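Local coordinates for protein tryptophan decarboxylase 1 (PDB 6KHO) that catalyses the pyridoxal-phosphate-dependent decarboxylation of L-tryptophan to tryptamine and of 5-hydroxy-L-tryptophan to serotonin in rice, at residues 97-105 / 468-476; 406-414 / 430-438. One frame throughout, in Å; residues are numbered along the deposited sequence.

Contact 1. Residues 97-105 / 468-476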
loop_
_atom_site.group_PDB
_atom_site.type_symbol
_atom_site.label_atom_id
_atom_site.label_comp_id
_atom_site.label_asym_id
_atom_site.label_seq_id
_atom_site.Cartn_x
_atom_site.Cartn_y
_atom_site.Cartn_z
ATOM N N SER A 97 3.468 21.582 -8.935
ATOM C CA SER A 97 3.875 22.859 -9.501
ATOM C C SER A 97 4.754 22.645 -10.729
ATOM O O SER A 97 5.602 21.750 -10.735
ATOM C CB SER A 97 4.633 23.694 -8.471
ATOM O OG SER A 97 5.110 24.888 -9.076
ATOM N N PRO A 98 4.604 23.462 -11.776
ATOM C CA PRO A 98 5.566 23.403 -12.888
ATOM C C PRO A 98 6.977 23.796 -12.483
ATOM O O PRO A 98 7.907 23.568 -13.261
ATOM C CB PRO A 98 4.992 24.392 -13.915
ATOM C CG PRO A 98 4.160 25.309 -13.124
ATOM C CD PRO A 98 3.587 24.509 -11.982
ATOM N N ASN A 99 7.165 24.358 -11.292
ATOM C CA ASN A 99 8.473 24.756 -10.793
ATOM C C ASN A 99 9.019 23.798 -9.738
ATOM O O ASN A 99 9.997 24.125 -9.061
ATOM C CB ASN A 99 8.399 26.189 -10.236
ATOM C CG ASN A 99 8.033 27.205 -11.302
ATOM O OD1 ASN A 99 8.435 27.063 -12.464
ATOM N ND2 ASN A 99 7.246 28.226 -10.924
ATOM N N PHE A 100 8.390 22.637 -9.564
ATOM C CA PHE A 100 8.933 21.580 -8.718
ATOM C C PHE A 100 9.986 20.826 -9.525
ATOM O O PHE A 100 9.661 20.222 -10.552
ATOM C CB PHE A 100 7.800 20.653 -8.264
ATOM C CG PHE A 100 8.228 19.560 -7.334
ATOM C CD1 PHE A 100 8.794 18.391 -7.825
ATOM C CD2 PHE A 100 8.030 19.682 -5.970
ATOM C CE1 PHE A 100 9.176 17.365 -6.966
ATOM C CE2 PHE A 100 8.394 18.664 -5.105
ATOM C CZ PHE A 100 8.987 17.501 -5.608
ATOM N N PHE A 101 11.249 20.884 -9.085
ATOM C CA PHE A 101 12.369 20.298 -9.824
ATOM C C PHE A 101 13.121 19.234 -9.030
ATOM O O PHE A 101 14.228 18.857 -9.425
ATOM C CB PHE A 101 13.369 21.383 -10.258
ATOM C CG PHE A 101 12.759 22.514 -11.046
ATOM C CD1 PHE A 101 12.227 22.298 -12.309
ATOM C CD2 PHE A 101 12.744 23.798 -10.535
ATOM C CE1 PHE A 101 11.674 23.342 -13.037
ATOM C CE2 PHE A 101 12.196 24.847 -11.266
ATOM C CZ PHE A 101 11.668 24.617 -12.517
ATOM N N ALA A 102 12.564 18.752 -7.923
ATOM C CA ALA A 102 13.261 17.882 -6.990
ATOM C C ALA A 102 12.918 16.403 -7.212
ATOM O O ALA A 102 11.920 16.054 -7.852
ATOM C CB ALA A 102 12.925 18.292 -5.555
ATOM N N PHE A 103 13.775 15.534 -6.666
ATOM C CA PHE A 103 13.563 14.076 -6.621
ATOM C C PHE A 103 13.268 13.583 -8.039
ATOM O O PHE A 103 14.071 13.837 -8.947
ATOM C CB PHE A 103 12.495 13.798 -5.571
ATOM C CG PHE A 103 12.750 14.509 -4.265
ATOM C CD1 PHE A 103 13.917 14.269 -3.554
ATOM C CD2 PHE A 103 11.851 15.438 -3.765
ATOM C CE1 PHE A 103 14.177 14.934 -2.365
ATOM C CE2 PHE A 103 12.101 16.106 -2.571
ATOM C CZ PHE A 103 13.265 15.852 -1.872
ATOM N N PHE A 104 12.171 12.863 -8.270
ATOM C CA PHE A 104 11.622 12.700 -9.608
ATOM C C PHE A 104 10.166 13.157 -9.583
ATOM O O PHE A 104 9.496 13.010 -8.562
ATOM C CB PHE A 104 11.700 11.250 -10.105
ATOM C CG PHE A 104 13.105 10.734 -10.252
ATOM C CD1 PHE A 104 13.983 11.305 -11.170
ATOM C CD2 PHE A 104 13.550 9.682 -9.470
ATOM C CE1 PHE A 104 15.272 10.819 -11.306
ATOM C CE2 PHE A 104 14.851 9.196 -9.601
ATOM C CZ PHE A 104 15.709 9.775 -10.512
ATOM N N PRO A 105 9.663 13.750 -10.660
ATOM C CA PRO A 105 8.279 14.239 -10.634
ATOM C C PRO A 105 7.292 13.096 -10.448
ATOM O O PRO A 105 7.554 11.948 -10.816
ATOM C CB PRO A 105 8.113 14.915 -12.000
ATOM C CG PRO A 105 9.171 14.363 -12.839
ATOM C CD PRO A 105 10.329 14.048 -11.935
ATOM N N THR A 468 12.916 31.755 -3.029
ATOM C CA THR A 468 12.208 32.499 -4.066
ATOM C C THR A 468 10.747 32.059 -4.200
ATOM O O THR A 468 9.864 32.880 -4.483
ATOM C CB THR A 468 12.960 32.310 -5.383
ATOM O OG1 THR A 468 14.078 33.208 -5.420
ATOM C CG2 THR A 468 12.098 32.574 -6.555
ATOM N N GLY A 469 10.469 30.775 -4.005
ATOM C CA GLY A 469 9.157 30.251 -4.296
ATOM C C GLY A 469 8.909 29.945 -5.755
ATOM O O GLY A 469 7.839 29.418 -6.085
ATOM N N LYS A 470 9.848 30.269 -6.641
ATOM C CA LYS A 470 9.733 29.948 -8.056
ATOM C C LYS A 470 10.570 28.732 -8.440
ATOM O O LYS A 470 10.788 28.482 -9.631
ATOM C CB LYS A 470 10.124 31.161 -8.905
ATOM C CG LYS A 470 9.260 32.409 -8.634
ATOM C CD LYS A 470 8.262 32.671 -9.763
ATOM C CE LYS A 470 7.000 31.834 -9.604
ATOM N NZ LYS A 470 5.949 32.172 -10.622
ATOM N N ALA A 471 11.039 27.976 -7.455
ATOM C CA ALA A 471 11.779 26.746 -7.691
ATOM C C ALA A 471 11.731 25.900 -6.432
ATOM O O ALA A 471 11.540 26.416 -5.328
ATOM C CB ALA A 471 13.235 27.019 -8.081
ATOM N N TYR A 472 11.868 24.590 -6.619
ATOM C CA TYR A 472 12.261 23.683 -5.550
ATOM C C TYR A 472 13.363 22.810 -6.123
ATOM O O TYR A 472 13.114 22.003 -7.025
ATOM C CB TYR A 472 11.104 22.836 -5.051
ATOM C CG TYR A 472 11.469 21.880 -3.938
ATOM C CD1 TYR A 472 12.631 22.056 -3.178
ATOM C CD2 TYR A 472 10.661 20.787 -3.652
ATOM C CE1 TYR A 472 12.960 21.171 -2.158
ATOM C CE2 TYR A 472 10.977 19.907 -2.641
ATOM C CZ TYR A 472 12.127 20.099 -1.897
ATOM O OH TYR A 472 12.430 19.220 -0.890
ATOM N N VAL A 473 14.576 23.002 -5.620
ATOM C CA VAL A 473 15.754 22.268 -6.049
ATOM C C VAL A 473 16.312 21.558 -4.826
ATOM O O VAL A 473 16.351 22.132 -3.731
ATOM C CB VAL A 473 16.802 23.213 -6.674
ATOM C CG1 VAL A 473 18.075 22.468 -7.012
ATOM C CG2 VAL A 473 16.231 23.869 -7.910
ATOM N N ALA A 474 16.701 20.301 -4.995
ATOM C CA ALA A 474 17.367 19.583 -3.923
ATOM C C ALA A 474 18.666 19.003 -4.463
ATOM O O ALA A 474 18.919 18.996 -5.672
ATOM C CB ALA A 474 16.466 18.501 -3.319
ATOM N N HIS A 475 19.512 18.535 -3.559
ATOM C CA HIS A 475 20.889 18.258 -3.923
ATOM C C HIS A 475 21.206 16.782 -3.758
ATOM O O HIS A 475 20.406 15.991 -3.249
ATOM C CB HIS A 475 21.864 19.090 -3.076
ATOM C CG HIS A 475 22.084 18.539 -1.703
ATOM N ND1 HIS A 475 21.209 18.765 -0.663
ATOM C CD2 HIS A 475 23.071 17.756 -1.201
ATOM C CE1 HIS A 475 21.647 18.150 0.422
ATOM N NE2 HIS A 475 22.777 17.533 0.123
ATOM N N THR A 476 22.416 16.435 -4.180
ATOM C CA THR A 476 22.960 15.102 -3.995
ATOM C C THR A 476 24.476 15.236 -3.916
ATOM O O THR A 476 25.029 16.325 -4.090
ATOM C CB THR A 476 22.514 14.164 -5.126
ATOM O OG1 THR A 476 22.830 12.810 -4.787
ATOM C CG2 THR A 476 23.178 14.540 -6.431
HETATM O O HOH W 1 6.169 28.691 -8.183
HETATM O O HOH W 2 6.460 30.560 -12.708
HETATM O O HOH W 3 16.411 19.090 -7.396
#
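F100 and Y472 form a single parallel beta bridge, the touching backbones running 10° apart: Y472 N donates to N99 O at 3.1 Å, nearly in line with that carbonyl, and F101 N donates in the carbonyl plane to Y472 O at 3.0 Å. The Y472 ring is the hub of the side-chain contact, touching F100, A102 and F103. Its CG lies trans to its backbone N (chi1 -180°), as does that of F100, and the two side chains run side by side. The Y472 edge, at CD2 and CE2, turns toward the F100 face in an offset edge-to-face pair, centroids 5.4 Å apart and planes at 80°. A102 CB sits over one face of the Y472 ring, 3.9 Å from its centroid, a CH-pi contact. F103 meets the phenol end obliquely, its CE2 3.6 Å from Y472 OH, and its ring also packs edge-to-face on F127 of the second subunit. A471 CB lies at the rim of the F101 ring, in its plane, 4.0 Å from F101 CE2; F486 stacks on that ring. Water joins further polar groups. One water links N99 ND2 to K470 NZ, another links N99 ND2 to G469 O, and a third donates to F101 O while accepting from A474 N at 2.7 Å. Loop 97-103 leads straight into F104, which touches pyridoxal phosphate and belongs to the serotonin site. Two direct backbone bonds and the Y472 cluster thus fix this loop to the segment leading into strand 474-478, whereas the N99 amide and the exposed K470 amine meet through water.

Contact 2. Residues 406-414 / 430-438. With CA (calcium ion), chain F.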
loop_
_atom_site.group_PDB
_atom_site.type_symbol
_atom_site.label_atom_id
_atom_site.label_comp_id
_atom_site.label_asym_id
_atom_site.label_seq_id
_atom_site.Cartn_x
_atom_site.Cartn_y
_atom_site.Cartn_z
ATOM N N ARG A 406 9.522 11.573 -24.583
ATOM C CA ARG A 406 10.491 12.255 -25.442
ATOM C C ARG A 406 10.484 13.765 -25.229
ATOM O O ARG A 406 11.537 14.412 -25.294
ATOM C CB ARG A 406 10.208 11.919 -26.906
ATOM C CG ARG A 406 10.446 10.452 -27.220
ATOM C CD ARG A 406 9.910 10.033 -28.582
ATOM N NE ARG A 406 10.419 8.716 -28.956
ATOM C CZ ARG A 406 9.824 7.896 -29.820
ATOM N NH1 ARG A 406 8.691 8.252 -30.411
ATOM N NH2 ARG A 406 10.363 6.716 -30.090
ATOM N N SER A 407 9.309 14.352 -24.992
ATOM C CA SER A 407 9.255 15.790 -24.766
ATOM C C SER A 407 9.877 16.166 -23.427
ATOM O O SER A 407 10.485 17.238 -23.313
ATOM C CB SER A 407 7.811 16.293 -24.871
ATOM O OG SER A 407 6.970 15.649 -23.928
ATOM N N ASP A 408 9.770 15.295 -22.412
ATOM C CA ASP A 408 10.465 15.557 -21.151
ATOM C C ASP A 408 11.971 15.493 -21.338
ATOM O O ASP A 408 12.713 16.299 -20.760
ATOM C CB ASP A 408 10.049 14.548 -20.079
ATOM C CG ASP A 408 8.695 14.854 -19.488
ATOM O OD1 ASP A 408 8.163 15.934 -19.790
ATOM O OD2 ASP A 408 8.177 14.022 -18.716
ATOM N N VAL A 409 12.437 14.508 -22.102
ATOM C CA VAL A 409 13.867 14.364 -22.341
ATOM C C VAL A 409 14.388 15.556 -23.135
ATOM O O VAL A 409 15.475 16.081 -22.858
ATOM C CB VAL A 409 14.147 13.026 -23.052
ATOM C CG1 VAL A 409 15.527 13.024 -23.678
ATOM C CG2 VAL A 409 13.989 11.861 -22.063
ATOM N N ALA A 410 13.601 16.027 -24.105
ATOM C CA ALA A 410 14.030 17.150 -24.930
ATOM C C ALA A 410 14.097 18.442 -24.120
ATOM O O ALA A 410 15.013 19.247 -24.314
ATOM C CB ALA A 410 13.100 17.296 -26.134
ATOM N N MET A 411 13.148 18.656 -23.198
ATOM C CA MET A 411 13.269 19.777 -22.263
ATOM C C MET A 411 14.526 19.650 -21.413
ATOM O O MET A 411 15.235 20.638 -21.191
ATOM C CB MET A 411 12.037 19.877 -21.356
ATOM C CG MET A 411 10.743 20.313 -22.050
ATOM S SD MET A 411 9.515 20.979 -20.886
ATOM C CE MET A 411 9.154 19.546 -19.871
ATOM N N ALA A 412 14.812 18.444 -20.908
ATOM C CA ALA A 412 16.039 18.237 -20.138
ATOM C C ALA A 412 17.280 18.529 -20.978
ATOM O O ALA A 412 18.272 19.058 -20.463
ATOM C CB ALA A 412 16.095 16.808 -19.595
ATOM N N LYS A 413 17.246 18.187 -22.267
ATOM C CA LYS A 413 18.389 18.473 -23.126
ATOM C C LYS A 413 18.560 19.973 -23.330
ATOM O O LYS A 413 19.693 20.460 -23.399
ATOM C CB LYS A 413 18.241 17.760 -24.471
ATOM C CG LYS A 413 19.572 17.464 -25.147
ATOM C CD LYS A 413 19.403 17.106 -26.615
ATOM C CE LYS A 413 20.754 17.083 -27.333
ATOM N NZ LYS A 413 21.451 18.402 -27.258
ATOM N N VAL A 414 17.453 20.717 -23.416
ATOM C CA VAL A 414 17.529 22.174 -23.461
ATOM C C VAL A 414 18.259 22.703 -22.231
ATOM O O VAL A 414 19.182 23.521 -22.338
ATOM C CB VAL A 414 16.118 22.781 -23.595
ATOM C CG1 VAL A 414 16.111 24.240 -23.185
ATOM C CG2 VAL A 414 15.605 22.637 -25.029
ATOM N N PRO A 430 27.018 12.418 -17.498
ATOM C CA PRO A 430 26.191 12.412 -18.713
ATOM C C PRO A 430 24.722 12.245 -18.353
ATOM O O PRO A 430 24.376 11.560 -17.389
ATOM C CB PRO A 430 26.715 11.205 -19.503
ATOM C CG PRO A 430 28.070 10.916 -18.931
ATOM C CD PRO A 430 28.021 11.336 -17.498
ATOM N N ARG A 431 23.857 12.900 -19.126
ATOM C CA ARG A 431 22.413 12.841 -18.909
ATOM C C ARG A 431 21.833 11.694 -19.731
ATOM O O ARG A 431 21.919 11.705 -20.962
ATOM C CB ARG A 431 21.753 14.172 -19.286
ATOM C CG ARG A 431 20.211 14.182 -19.221
ATOM C CD ARG A 431 19.606 15.228 -20.165
ATOM N NE ARG A 431 20.099 15.047 -21.526
ATOM C CZ ARG A 431 19.692 14.084 -22.351
ATOM N NH1 ARG A 431 18.766 13.214 -21.962
ATOM N NH2 ARG A 431 20.218 13.984 -23.566
ATOM N N ASN A 432 21.250 10.700 -19.052
ATOM C CA ASN A 432 20.621 9.576 -19.742
ATOM C C ASN A 432 19.131 9.782 -19.988
ATOM O O ASN A 432 18.602 9.297 -20.999
ATOM C CB ASN A 432 20.814 8.284 -18.941
ATOM C CG ASN A 432 22.258 7.829 -18.914
ATOM O OD1 ASN A 432 22.909 7.778 -19.950
ATOM N ND2 ASN A 432 22.766 7.512 -17.721
ATOM N N PHE A 433 18.440 10.480 -19.090
ATOM C CA PHE A 433 16.987 10.589 -19.176
ATOM C C PHE A 433 16.559 12.043 -19.031
ATOM O O PHE A 433 16.989 12.884 -19.825
ATOM C CB PHE A 433 16.355 9.664 -18.134
ATOM C CG PHE A 433 16.844 8.232 -18.251
ATOM C CD1 PHE A 433 16.424 7.430 -19.306
ATOM C CD2 PHE A 433 17.759 7.715 -17.348
ATOM C CE1 PHE A 433 16.888 6.125 -19.435
ATOM C CE2 PHE A 433 18.229 6.410 -17.464
ATOM C CZ PHE A 433 17.794 5.613 -18.511
ATOM N N ALA A 434 15.719 12.368 -18.043
ATOM C CA ALA A 434 15.221 13.735 -17.903
ATOM C C ALA A 434 15.763 14.425 -16.656
ATOM O O ALA A 434 15.199 15.433 -16.213
ATOM C CB ALA A 434 13.689 13.759 -17.905
ATOM N N LEU A 435 16.846 13.906 -16.083
ATOM C CA LEU A 435 17.494 14.502 -14.923
ATOM C C LEU A 435 18.866 15.022 -15.335
ATOM O O LEU A 435 19.648 14.300 -15.970
ATOM C CB LEU A 435 17.629 13.490 -13.782
ATOM C CG LEU A 435 18.566 13.837 -12.616
ATOM C CD1 LEU A 435 17.893 14.798 -11.629
ATOM C CD2 LEU A 435 19.034 12.573 -11.910
ATOM N N VAL A 436 19.154 16.270 -14.972
ATOM C CA VAL A 436 20.450 16.894 -15.223
ATOM C C VAL A 436 21.109 17.169 -13.879
ATOM O O VAL A 436 20.500 17.789 -13.000
ATOM C CB VAL A 436 20.308 18.194 -16.033
ATOM C CG1 VAL A 436 21.653 18.905 -16.125
ATOM C CG2 VAL A 436 19.754 17.910 -17.411
ATOM N N CYS A 437 22.348 16.712 -13.717
ATOM C CA CYS A 437 23.128 17.011 -12.524
ATOM C C CYS A 437 24.164 18.073 -12.885
ATOM O O CYS A 437 24.914 17.907 -13.851
ATOM C CB CYS A 437 23.810 15.753 -11.976
ATOM S SG CYS A 437 22.703 14.500 -11.230
ATOM N N PHE A 438 24.198 19.158 -12.113
ATOM C CA PHE A 438 25.041 20.297 -12.442
ATOM C C PHE A 438 25.491 20.964 -11.152
ATOM O O PHE A 438 24.915 20.739 -10.083
ATOM C CB PHE A 438 24.311 21.306 -13.346
ATOM C CG PHE A 438 23.287 22.144 -12.626
ATOM C CD1 PHE A 438 22.101 21.584 -12.168
ATOM C CD2 PHE A 438 23.511 23.492 -12.400
ATOM C CE1 PHE A 438 21.160 22.353 -11.500
ATOM C CE2 PHE A 438 22.569 24.269 -11.734
ATOM C CZ PHE A 438 21.396 23.700 -11.282
HETATM CA CA CA F . 5.972 16.806 -19.718
HETATM O O HOH W 4 6.134 17.516 -21.810
HETATM O O HOH W 5 5.508 14.821 -20.925
HETATM O O HOH W 6 5.918 15.159 -17.909
HETATM O O HOH W 7 6.251 18.399 -18.012
HETATM O O HOH W 8 3.528 16.926 -19.513
#
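D408 OD2 is gripped twice, by a water at 2.7 Å and by the indole NE1 of W331, while its sister OD1 binds a calcium ion at 2.4 Å alongside five waters. D408 CB also packs on A434 CB where helix 386-420 lies against the residues leading into strand 435-440, a helix-on-sheet layer of this fold-type I decarboxylase. The small side chains allow a close approach: A412 CB comes to 3.6 Å from A434 CA and also faces V436 CG2. A434 N is held by Y301 OH, from the cofactor pocket. R431 lies against the helix at V409, A412 and K413. Its chain is bent at chi3 (54°), which folds the guanidinium back so that NH1 donates in its own plane to a lone pair of F433 O, at 2.8 Å and 150°. V409 CG1 meets NH1 obliquely at 3.7 Å, and the backbone N of K413 lies over one face of the guanidinium. R431 NE forms a salt bridge with E416, and K413 NZ pairs with D417, so each of these neighbouring cations has its own carboxylate. A leucine in place of R431 has no guanidinium, and would probably leave F433 O without this hydrogen bond and the E416 carboxylate without its charge partner. Further along the strand, V436 CG2 rests 3.6 Å from the carbonyl oxygen of A412.

How the contacts relate
Contact 2 is nested along the chain inside the long loop closed by contact 1: 97-105 comes first, then helix 386-420 and strand 435-440, and last 468-476. Their centres are 15 Å apart, and both reach the four-stranded antiparallel sheet, contact 1 at outer strand 474-478 and contact 2 at strand 435-440, with strand 481-487 between them. They touch directly where F104 CE1 packs 4.2 Å from L435 CD2. Y301 is shared by both, stacking on F104 in contact 1 and serving contact 2 as a hydrogen-bonding partner. The loop that brings F104 to the cofactor and the residues leading into strand 435-440, packed on helix 386-420, therefore meet beside the active site.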